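Local coordinates for allergen Aed a 2 (PDB 3DXL), which binds and sequesters host mediators, lipids such as leukotrienes in its N-terminal pocket and biogenic amines in its C-terminal pocket, to ease the mosquito's blood feeding, at residues W34-N39 with G130-T135; E8-F13 with Q272-N277; D19-E22 with N26-P29. One frame throughout, in Å; residues are numbered along the deposited sequence.

Starting from the N terminus, helix 6-20 enters first into interaction 2, whose other half, 272-277, comes some 260 residues later in the loop after helix 257-271; it therefore closes a loop around nearly the whole chain and ties the N-terminal odorant-binding-type domain to the C-terminal one. Interactions 3 and 1 both fall within that span, one after the other. Interaction 3 turns the chain from helix 6-20 into helix 27-34 across a three-residue gap. Interaction 1 opens where helix 27-34 ends and closes 91 residues on, at the start of helix 132-142. The contacts touch: Phe13 meets Trp37, Leu21 packs on Trp34, and Arg27 NH2 hydrogen-bonds to Asn277 O.

Interaction 1: residues W34-N39 with G130-T135; sequences WKEWIN and GNKELT
Lys132 and Glu36 reach for each other between the two segments, their side chains crossing at about a right angle. Lys132 is stretched out beyond CG and brings NZ to the carboxylate, 3.2 Å from Glu36 OE1, in a salt bridge that uses the syn lone pair of that oxygen; a second, weak bond runs from NZ to Glu36 OE2 at 3.4 Å. Glu36 gets there by folding at chi2 (-55°), which swings the carboxylate over toward the lysine. Beside this pair the Trp37 indole leans on the backbone of Gly130, with NE1 3.7 Å from Gly130 CA and the ring turned obliquely to it. Trp37, with positive phi, is the C-prime residue of a Schellman motif that ends helix 27-34, its own N bonded to Trp34 O. Both Trp37 and Gly130 bind leukotriene E4, and the contact thus joins two parts of the lipid site in this PBP/GOBP-type domain; Lys149, a third ligand residue, lies about 6 Å from Lys132 between side chains. Phe13 and Lys125 also meet the indole, the latter by a cation-pi contact. On the far segment Asn131 is the N-cap of helix 132-142: its OD1 accepts from Leu134 N at 3.0 Å, nearly straight at 176°, though the donor stands above the amide carbonyl plane.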
loop_
_atom_site.group_PDB
_atom_site.type_symbol
_atom_site.label_atom_id
_atom_site.label_comp_id
_atom_site.label_asym_id
_atom_site.label_seq_id
_atom_site.Cartn_x
_atom_site.Cartn_y
_atom_site.Cartn_z
ATOM N N TRP A 34 11.691 6.936 -12.989
ATOM C CA TRP A 34 10.497 6.149 -12.697
ATOM C C TRP A 34 9.403 6.978 -12.017
ATOM O O TRP A 34 8.220 6.819 -12.323
ATOM C CB TRP A 34 10.827 4.927 -11.840
ATOM C CG TRP A 34 11.823 3.960 -12.420
ATOM C CD1 TRP A 34 12.417 3.998 -13.661
ATOM C CD2 TRP A 34 12.344 2.797 -11.764
ATOM N NE1 TRP A 34 13.271 2.927 -13.801
ATOM C CE2 TRP A 34 13.244 2.174 -12.654
ATOM C CE3 TRP A 34 12.119 2.209 -10.509
ATOM C CZ2 TRP A 34 13.933 1.000 -12.325
ATOM C CZ3 TRP A 34 12.805 1.045 -10.182
ATOM C CH2 TRP A 34 13.698 0.451 -11.086
ATOM N N LYS A 35 9.802 7.870 -11.113
ATOM C CA LYS A 35 8.848 8.758 -10.424
ATOM C C LYS A 35 8.012 9.567 -11.395
ATOM O O LYS A 35 6.849 9.866 -11.109
ATOM C CB LYS A 35 9.563 9.740 -9.495
ATOM C CG LYS A 35 10.097 9.148 -8.225
ATOM C CD LYS A 35 10.458 10.245 -7.231
ATOM C CE LYS A 35 10.973 11.513 -7.907
ATOM N NZ LYS A 35 11.260 12.574 -6.903
ATOM N N GLU A 36 8.624 9.928 -12.520
ATOM C CA GLU A 36 8.007 10.786 -13.526
ATOM C C GLU A 36 7.352 9.989 -14.655
ATOM O O GLU A 36 7.055 10.540 -15.724
ATOM C CB GLU A 36 9.047 11.762 -14.092
ATOM C CG GLU A 36 9.729 12.659 -13.043
ATOM C CD GLU A 36 8.751 13.460 -12.190
ATOM O OE1 GLU A 36 7.808 14.055 -12.752
ATOM O OE2 GLU A 36 8.936 13.506 -10.953
ATOM N N TRP A 37 7.122 8.698 -14.412
ATOM C CA TRP A 37 6.495 7.811 -15.398
ATOM C C TRP A 37 7.382 7.586 -16.638
ATOM O O TRP A 37 6.894 7.302 -17.731
ATOM C CB TRP A 37 5.092 8.319 -15.767
ATOM C CG TRP A 37 4.064 8.081 -14.690
ATOM C CD1 TRP A 37 4.074 8.569 -13.402
ATOM C CD2 TRP A 37 2.877 7.299 -14.808
ATOM N NE1 TRP A 37 2.965 8.128 -12.726
ATOM C CE2 TRP A 37 2.213 7.344 -13.561
ATOM C CE3 TRP A 37 2.309 6.553 -15.850
ATOM C CZ2 TRP A 37 1.002 6.681 -13.335
ATOM C CZ3 TRP A 37 1.114 5.892 -15.627
ATOM C CH2 TRP A 37 0.475 5.953 -14.373
ATOM N N ILE A 38 8.694 7.703 -16.444
ATOM C CA ILE A 38 9.666 7.420 -17.486
ATOM C C ILE A 38 10.283 6.063 -17.145
ATOM O O ILE A 38 11.118 5.956 -16.237
ATOM C CB ILE A 38 10.738 8.536 -17.583
ATOM C CG1 ILE A 38 10.089 9.905 -17.847
ATOM C CG2 ILE A 38 11.747 8.222 -18.670
ATOM C CD1 ILE A 38 11.053 11.087 -17.704
ATOM N N ASN A 39 9.837 5.027 -17.846
ATOM C CA ASN A 39 10.264 3.672 -17.523
ATOM C C ASN A 39 11.535 3.327 -18.277
ATOM O O ASN A 39 11.503 2.642 -19.297
ATOM C CB ASN A 39 9.148 2.667 -17.801
ATOM C CG ASN A 39 7.972 2.824 -16.853
ATOM O OD1 ASN A 39 8.116 3.340 -15.737
ATOM N ND2 ASN A 39 6.800 2.376 -17.289
ATOM N N GLY A 130 -1.255 9.791 -11.483
ATOM C CA GLY A 130 0.112 10.208 -11.730
ATOM C C GLY A 130 0.237 11.666 -12.134
ATOM O O GLY A 130 1.341 12.197 -12.164
ATOM N N ASN A 131 -0.884 12.313 -12.453
ATOM C CA ASN A 131 -0.873 13.731 -12.814
ATOM C C ASN A 131 -0.833 14.562 -11.535
ATOM O O ASN A 131 -1.784 14.564 -10.758
ATOM C CB ASN A 131 -2.092 14.084 -13.674
ATOM C CG ASN A 131 -2.099 15.536 -14.134
ATOM O OD1 ASN A 131 -1.932 16.458 -13.338
ATOM N ND2 ASN A 131 -2.301 15.741 -15.430
ATOM N N LYS A 132 0.277 15.263 -11.314
ATOM C CA LYS A 132 0.495 15.992 -10.063
ATOM C C LYS A 132 -0.594 17.016 -9.759
ATOM O O LYS A 132 -1.093 17.080 -8.635
ATOM C CB LYS A 132 1.867 16.666 -10.066
ATOM C CG LYS A 132 3.020 15.680 -10.039
ATOM C CD LYS A 132 4.352 16.389 -10.108
ATOM C CE LYS A 132 5.486 15.387 -10.240
ATOM N NZ LYS A 132 6.787 16.058 -10.514
ATOM N N GLU A 133 -0.976 17.809 -10.757
ATOM C CA GLU A 133 -1.989 18.844 -10.556
ATOM C C GLU A 133 -3.366 18.253 -10.275
ATOM O O GLU A 133 -4.053 18.681 -9.341
ATOM C CB GLU A 133 -2.038 19.823 -11.739
ATOM C CG GLU A 133 -3.074 20.947 -11.599
ATOM C CD GLU A 133 -2.774 21.943 -10.477
ATOM O OE1 GLU A 133 -1.660 21.928 -9.904
ATOM O OE2 GLU A 133 -3.667 22.761 -10.171
ATOM N N LEU A 134 -3.764 17.261 -11.064
ATOM C CA LEU A 134 -5.054 16.629 -10.863
ATOM C C LEU A 134 -5.117 15.923 -9.509
ATOM O O LEU A 134 -6.133 15.979 -8.823
ATOM C CB LEU A 134 -5.365 15.645 -11.995
ATOM C CG LEU A 134 -5.617 16.239 -13.391
ATOM C CD1 LEU A 134 -5.748 15.134 -14.433
ATOM C CD2 LEU A 134 -6.853 17.135 -13.398
ATOM N N THR A 135 -4.030 15.262 -9.128
ATOM C CA THR A 135 -4.006 14.486 -7.897
ATOM C C THR A 135 -4.039 15.414 -6.670
ATOM O O THR A 135 -4.735 15.133 -5.691
ATOM C CB THR A 135 -2.816 13.518 -7.903
ATOM O OG1 THR A 135 -2.887 12.698 -9.078
ATOM C CG2 THR A 135 -2.828 12.624 -6.676
#

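Interaction 2: residues E8-F13 with Q272-N277; sequences EMLFIF and QIYAFN
Tyr274 turns the CD2-CE2 side of its ring to Leu10 and Phe11 of helix 6-20, one of the helices of the N-terminal odorant-binding-type domain, and so brings the loop after helix 257-271 of the C-terminal half up to it. Tyr274 is the second residue of a type I turn from Ile273 to Phe276, closed by Phe276 N to Ile273 O at 2.8 Å, and its CB points toward the helix. The apolar contacts are made by Leu10 and Phe11. Leu10 meets the ring obliquely, its CD2 lying 3.7 Å from Tyr274 CD2, and its CG is nearly as close. The leucine has CG anti to the backbone nitrogen (chi1 -176°), which carries the branch out toward the loop. Phe11 comes in from the next position along the helix: its CB is 3.9 Å from Tyr274 CE2, an atom that lies near the plane of the Phe11 ring, at its edge. Tyr274 OH is hydrogen-bonded to Glu7 OE2, one residue ahead of 8-13 on the same helix, while Arg147 makes a cation-pi contact with the tyrosine and Arg198 one with Phe11. Lys149, a leukotriene E4 ligand, comes within about 4 Å of the Leu10 side chain. The helix backbone takes part as well: Phe11 N lies 3.8 Å from Tyr274 CD2, at the edge of the tyrosine ring and near its plane.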
loop_
_atom_site.group_PDB
_atom_site.type_symbol
_atom_site.label_atom_id
_atom_site.label_comp_id
_atom_site.label_asym_id
_atom_site.label_seq_id
_atom_site.Cartn_x
_atom_site.Cartn_y
_atom_site.Cartn_z
ATOM N N GLU A 8 -3.780 4.618 -2.911
ATOM C CA GLU A 8 -3.582 3.242 -3.342
ATOM C C GLU A 8 -2.570 3.152 -4.477
ATOM O O GLU A 8 -1.755 2.233 -4.508
ATOM C CB GLU A 8 -4.907 2.581 -3.710
ATOM C CG GLU A 8 -5.777 2.315 -2.483
ATOM C CD GLU A 8 -7.176 1.857 -2.814
ATOM O OE1 GLU A 8 -7.844 2.509 -3.644
ATOM O OE2 GLU A 8 -7.644 0.869 -2.211
ATOM N N MET A 9 -2.616 4.112 -5.403
ATOM C CA MET A 9 -1.622 4.155 -6.474
ATOM C C MET A 9 -0.255 4.573 -5.952
ATOM O O MET A 9 0.757 4.011 -6.357
ATOM C CB MET A 9 -2.076 5.041 -7.637
ATOM C CG MET A 9 -3.310 4.509 -8.346
ATOM S SD MET A 9 -3.184 2.773 -8.879
ATOM C CE MET A 9 -1.660 2.774 -9.800
ATOM N N LEU A 10 -0.229 5.517 -5.012
ATOM C CA LEU A 10 1.038 5.917 -4.416
ATOM C C LEU A 10 1.676 4.715 -3.716
ATOM O O LEU A 10 2.887 4.486 -3.818
ATOM C CB LEU A 10 0.854 7.077 -3.432
ATOM C CG LEU A 10 2.135 7.641 -2.814
ATOM C CD1 LEU A 10 3.064 8.301 -3.858
ATOM C CD2 LEU A 10 1.766 8.617 -1.721
ATOM N N PHE A 11 0.861 3.936 -3.000
ATOM C CA PHE A 11 1.368 2.739 -2.353
ATOM C C PHE A 11 1.981 1.782 -3.382
ATOM O O PHE A 11 3.080 1.271 -3.176
ATOM C CB PHE A 11 0.281 2.027 -1.557
ATOM C CG PHE A 11 0.783 0.803 -0.876
ATOM C CD1 PHE A 11 1.507 0.904 0.310
ATOM C CD2 PHE A 11 0.595 -0.447 -1.442
ATOM C CE1 PHE A 11 2.023 -0.233 0.929
ATOM C CE2 PHE A 11 1.099 -1.591 -0.831
ATOM C CZ PHE A 11 1.814 -1.480 0.360
ATOM N N ILE A 12 1.256 1.524 -4.466
ATOM C CA ILE A 12 1.751 0.637 -5.519
ATOM C C ILE A 12 3.072 1.124 -6.109
ATOM O O ILE A 12 4.045 0.373 -6.179
ATOM C CB ILE A 12 0.691 0.435 -6.637
ATOM C CG1 ILE A 12 -0.460 -0.428 -6.113
ATOM C CG2 ILE A 12 1.333 -0.190 -7.887
ATOM C CD1 ILE A 12 -1.685 -0.469 -7.014
ATOM N N PHE A 13 3.115 2.387 -6.523
ATOM C CA PHE A 13 4.318 2.874 -7.177
ATOM C C PHE A 13 5.518 2.811 -6.229
ATOM O O PHE A 13 6.596 2.341 -6.594
ATOM C CB PHE A 13 4.149 4.306 -7.709
ATOM C CG PHE A 13 3.011 4.485 -8.706
ATOM C CD1 PHE A 13 2.713 3.514 -9.652
ATOM C CD2 PHE A 13 2.240 5.643 -8.673
ATOM C CE1 PHE A 13 1.667 3.706 -10.562
ATOM C CE2 PHE A 13 1.194 5.838 -9.575
ATOM C CZ PHE A 13 0.914 4.868 -10.505
ATOM N N GLN A 272 4.587 7.049 7.303
ATOM C CA GLN A 272 4.565 8.507 7.240
ATOM C C GLN A 272 5.133 9.054 5.939
ATOM O O GLN A 272 4.836 10.192 5.579
ATOM C CB GLN A 272 5.365 9.101 8.395
ATOM C CG GLN A 272 4.837 8.726 9.773
ATOM C CD GLN A 272 5.750 9.146 10.911
ATOM O OE1 GLN A 272 6.785 9.775 10.705
ATOM N NE2 GLN A 272 5.373 8.772 12.128
ATOM N N ILE A 273 5.971 8.270 5.261
ATOM C CA ILE A 273 6.596 8.692 4.008
ATOM C C ILE A 273 6.653 7.451 3.133
ATOM O O ILE A 273 7.492 6.576 3.342
ATOM C CB ILE A 273 8.046 9.227 4.217
ATOM C CG1 ILE A 273 8.123 10.259 5.358
ATOM C CG2 ILE A 273 8.589 9.808 2.907
ATOM C CD1 ILE A 273 9.541 10.602 5.780
ATOM N N TYR A 274 5.778 7.366 2.144
ATOM C CA TYR A 274 5.735 6.149 1.344
ATOM C C TYR A 274 7.068 5.894 0.629
ATOM O O TYR A 274 7.496 4.746 0.513
ATOM C CB TYR A 274 4.548 6.162 0.382
ATOM C CG TYR A 274 3.222 5.782 1.019
ATOM C CD1 TYR A 274 3.041 5.781 2.414
ATOM C CD2 TYR A 274 2.136 5.437 0.223
ATOM C CE1 TYR A 274 1.829 5.427 2.979
ATOM C CE2 TYR A 274 0.916 5.098 0.774
ATOM C CZ TYR A 274 0.767 5.098 2.169
ATOM O OH TYR A 274 -0.438 4.760 2.733
ATOM N N ALA A 275 7.758 6.968 0.235
ATOM C CA ALA A 275 9.094 6.892 -0.366
ATOM C C ALA A 275 10.243 6.793 0.651
ATOM O O ALA A 275 11.397 7.044 0.301
ATOM C CB ALA A 275 9.318 8.075 -1.311
ATOM N N PHE A 276 9.928 6.407 1.895
ATOM C CA PHE A 276 10.899 6.255 3.000
ATOM C C PHE A 276 12.258 5.674 2.589
ATOM O O PHE A 276 13.308 6.214 2.943
ATOM C CB PHE A 276 10.269 5.381 4.088
ATOM C CG PHE A 276 11.079 5.272 5.352
ATOM C CD1 PHE A 276 10.898 6.185 6.381
ATOM C CD2 PHE A 276 11.991 4.236 5.527
ATOM C CE1 PHE A 276 11.619 6.075 7.564
ATOM C CE2 PHE A 276 12.723 4.126 6.712
ATOM C CZ PHE A 276 12.532 5.048 7.724
ATOM N N ASN A 277 12.226 4.560 1.861
ATOM C CA ASN A 277 13.437 3.824 1.505
ATOM C C ASN A 277 13.955 4.074 0.099
ATOM O O ASN A 277 14.912 3.414 -0.322
ATOM C CB ASN A 277 13.207 2.323 1.700
ATOM C CG ASN A 277 13.419 1.879 3.136
ATOM O OD1 ASN A 277 14.340 2.342 3.799
ATOM N ND2 ASN A 277 12.590 0.949 3.607
#

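Interaction 3: residues D19-E22 with N26-P29; sequences DNLE and NRLP
Glu22 OE1 is gripped by two donors: Asn26 ND2 at 2.9 Å and a water at 2.7 Å that in turn accepts from Asn26 N. One oxygen thus holds both the side chain and, through the water, the backbone of Asn26. The two side chains lie alongside each other and point the same way, with carboxylate and amide planes 42° apart. ND2 comes to the syn side of OE1, tilted 25° out of the carboxylate plane, while the oxygen stays close to the amide plane of Asn26. Extended beyond CG, the glutamate chain carries its carboxylate as far as the asparagine.

The second grip is on the backbone. Arg27 stretches from CG to NE, and its NH1 donates to Glu22 O at 3.0 Å; the donor sits well above the carbonyl plane. Since chi1 is -170°, CG lies opposite the backbone nitrogen, and the aliphatic chain passes beside the same oxygen, with Arg27 CG 3.2 Å from Glu22 O. Leu21 crosses the arginine at about a right angle and puts its CB over one face of the guanidinium, offset toward the rim, 3.6 Å from Arg27 NH1. A second water, held by Leu21 O, reaches Arg27 NH1 only weakly.

The rest of the guanidinium is used elsewhere, NE by Leu278 O and NH2 by Asn277 O, so Arg27 bonds this corner to the C-terminal half. Away from the annotated binding residues, the contact closes the short loop between helices 6-20 and 27-34, the first two of the N-terminal PBP/GOBP-family domain; Leu21 packs on Met30, Leu31 and Trp34 of the latter, and Glu22 also touches Ala46 of helix 45-58.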
loop_
_atom_site.group_PDB
_atom_site.type_symbol
_atom_site.label_atom_id
_atom_site.label_comp_id
_atom_site.label_asym_id
_atom_site.label_seq_id
_atom_site.Cartn_x
_atom_site.Cartn_y
_atom_site.Cartn_z
ATOM N N ASP A 19 11.052 -2.259 -4.015
ATOM C CA ASP A 19 11.442 -3.634 -4.290
ATOM C C ASP A 19 12.362 -3.817 -5.501
ATOM O O ASP A 19 12.980 -4.875 -5.649
ATOM C CB ASP A 19 10.199 -4.506 -4.453
ATOM C CG ASP A 19 9.509 -4.793 -3.134
ATOM O OD1 ASP A 19 10.109 -4.560 -2.060
ATOM O OD2 ASP A 19 8.362 -5.264 -3.187
ATOM N N ASN A 20 12.437 -2.812 -6.377
ATOM C CA ASN A 20 13.112 -2.998 -7.662
ATOM C C ASN A 20 14.231 -2.033 -7.997
ATOM O O ASN A 20 15.029 -2.310 -8.892
ATOM C CB ASN A 20 12.082 -3.074 -8.788
ATOM C CG ASN A 20 11.229 -4.309 -8.685
ATOM O OD1 ASN A 20 11.697 -5.421 -8.955
ATOM N ND2 ASN A 20 9.986 -4.139 -8.259
ATOM N N LEU A 21 14.320 -0.903 -7.306
ATOM C CA LEU A 21 15.446 -0.006 -7.540
ATOM C C LEU A 21 16.753 -0.743 -7.286
ATOM O O LEU A 21 16.847 -1.546 -6.362
ATOM C CB LEU A 21 15.378 1.201 -6.606
ATOM C CG LEU A 21 14.406 2.319 -6.971
ATOM C CD1 LEU A 21 14.248 3.262 -5.796
ATOM C CD2 LEU A 21 14.888 3.078 -8.194
ATOM N N GLU A 22 17.772 -0.468 -8.093
ATOM C CA GLU A 22 19.097 -1.011 -7.841
ATOM C C GLU A 22 19.675 -0.383 -6.584
ATOM O O GLU A 22 19.232 0.682 -6.148
ATOM C CB GLU A 22 20.014 -0.756 -9.036
ATOM C CG GLU A 22 19.658 -1.592 -10.250
ATOM C CD GLU A 22 20.680 -1.506 -11.358
ATOM O OE1 GLU A 22 21.634 -0.709 -11.263
ATOM O OE2 GLU A 22 20.516 -2.258 -12.333
ATOM N N ASN A 26 23.227 3.478 -9.888
ATOM C CA ASN A 26 22.064 3.764 -10.727
ATOM C C ASN A 26 20.795 4.099 -9.956
ATOM O O ASN A 26 19.788 4.463 -10.564
ATOM C CB ASN A 26 21.780 2.595 -11.668
ATOM C CG ASN A 26 22.893 2.358 -12.655
ATOM O OD1 ASN A 26 23.534 3.297 -13.135
ATOM N ND2 ASN A 26 23.129 1.093 -12.971
ATOM N N ARG A 27 20.828 3.982 -8.629
ATOM C CA ARG A 27 19.606 4.112 -7.837
ATOM C C ARG A 27 18.914 5.460 -8.016
ATOM O O ARG A 27 17.735 5.517 -8.368
ATOM C CB ARG A 27 19.862 3.841 -6.355
ATOM C CG ARG A 27 18.564 3.734 -5.558
ATOM C CD ARG A 27 18.846 3.359 -4.106
ATOM N NE ARG A 27 17.638 3.136 -3.321
ATOM C CZ ARG A 27 17.040 1.961 -3.144
ATOM N NH1 ARG A 27 17.527 0.856 -3.699
ATOM N NH2 ARG A 27 15.953 1.881 -2.382
ATOM N N LEU A 28 19.637 6.541 -7.746
ATOM C CA LEU A 28 19.030 7.866 -7.833
ATOM C C LEU A 28 18.604 8.260 -9.262
ATOM O O LEU A 28 17.495 8.766 -9.448
ATOM C CB LEU A 28 19.914 8.932 -7.167
ATOM C CG LEU A 28 20.039 8.822 -5.639
ATOM C CD1 LEU A 28 20.989 9.888 -5.122
ATOM C CD2 LEU A 28 18.688 8.927 -4.946
ATOM N N PRO A 29 19.471 8.041 -10.274
ATOM C CA PRO A 29 19.008 8.278 -11.651
ATOM C C PRO A 29 17.745 7.492 -12.034
ATOM O O PRO A 29 16.837 8.063 -12.662
ATOM C CB PRO A 29 20.209 7.859 -12.505
ATOM C CG PRO A 29 21.394 8.082 -11.597
ATOM C CD PRO A 29 20.902 7.672 -10.240
HETATM O O HOH W 1 15.533 -1.977 -4.058
HETATM O O HOH W 2 23.210 0.600 -9.431
#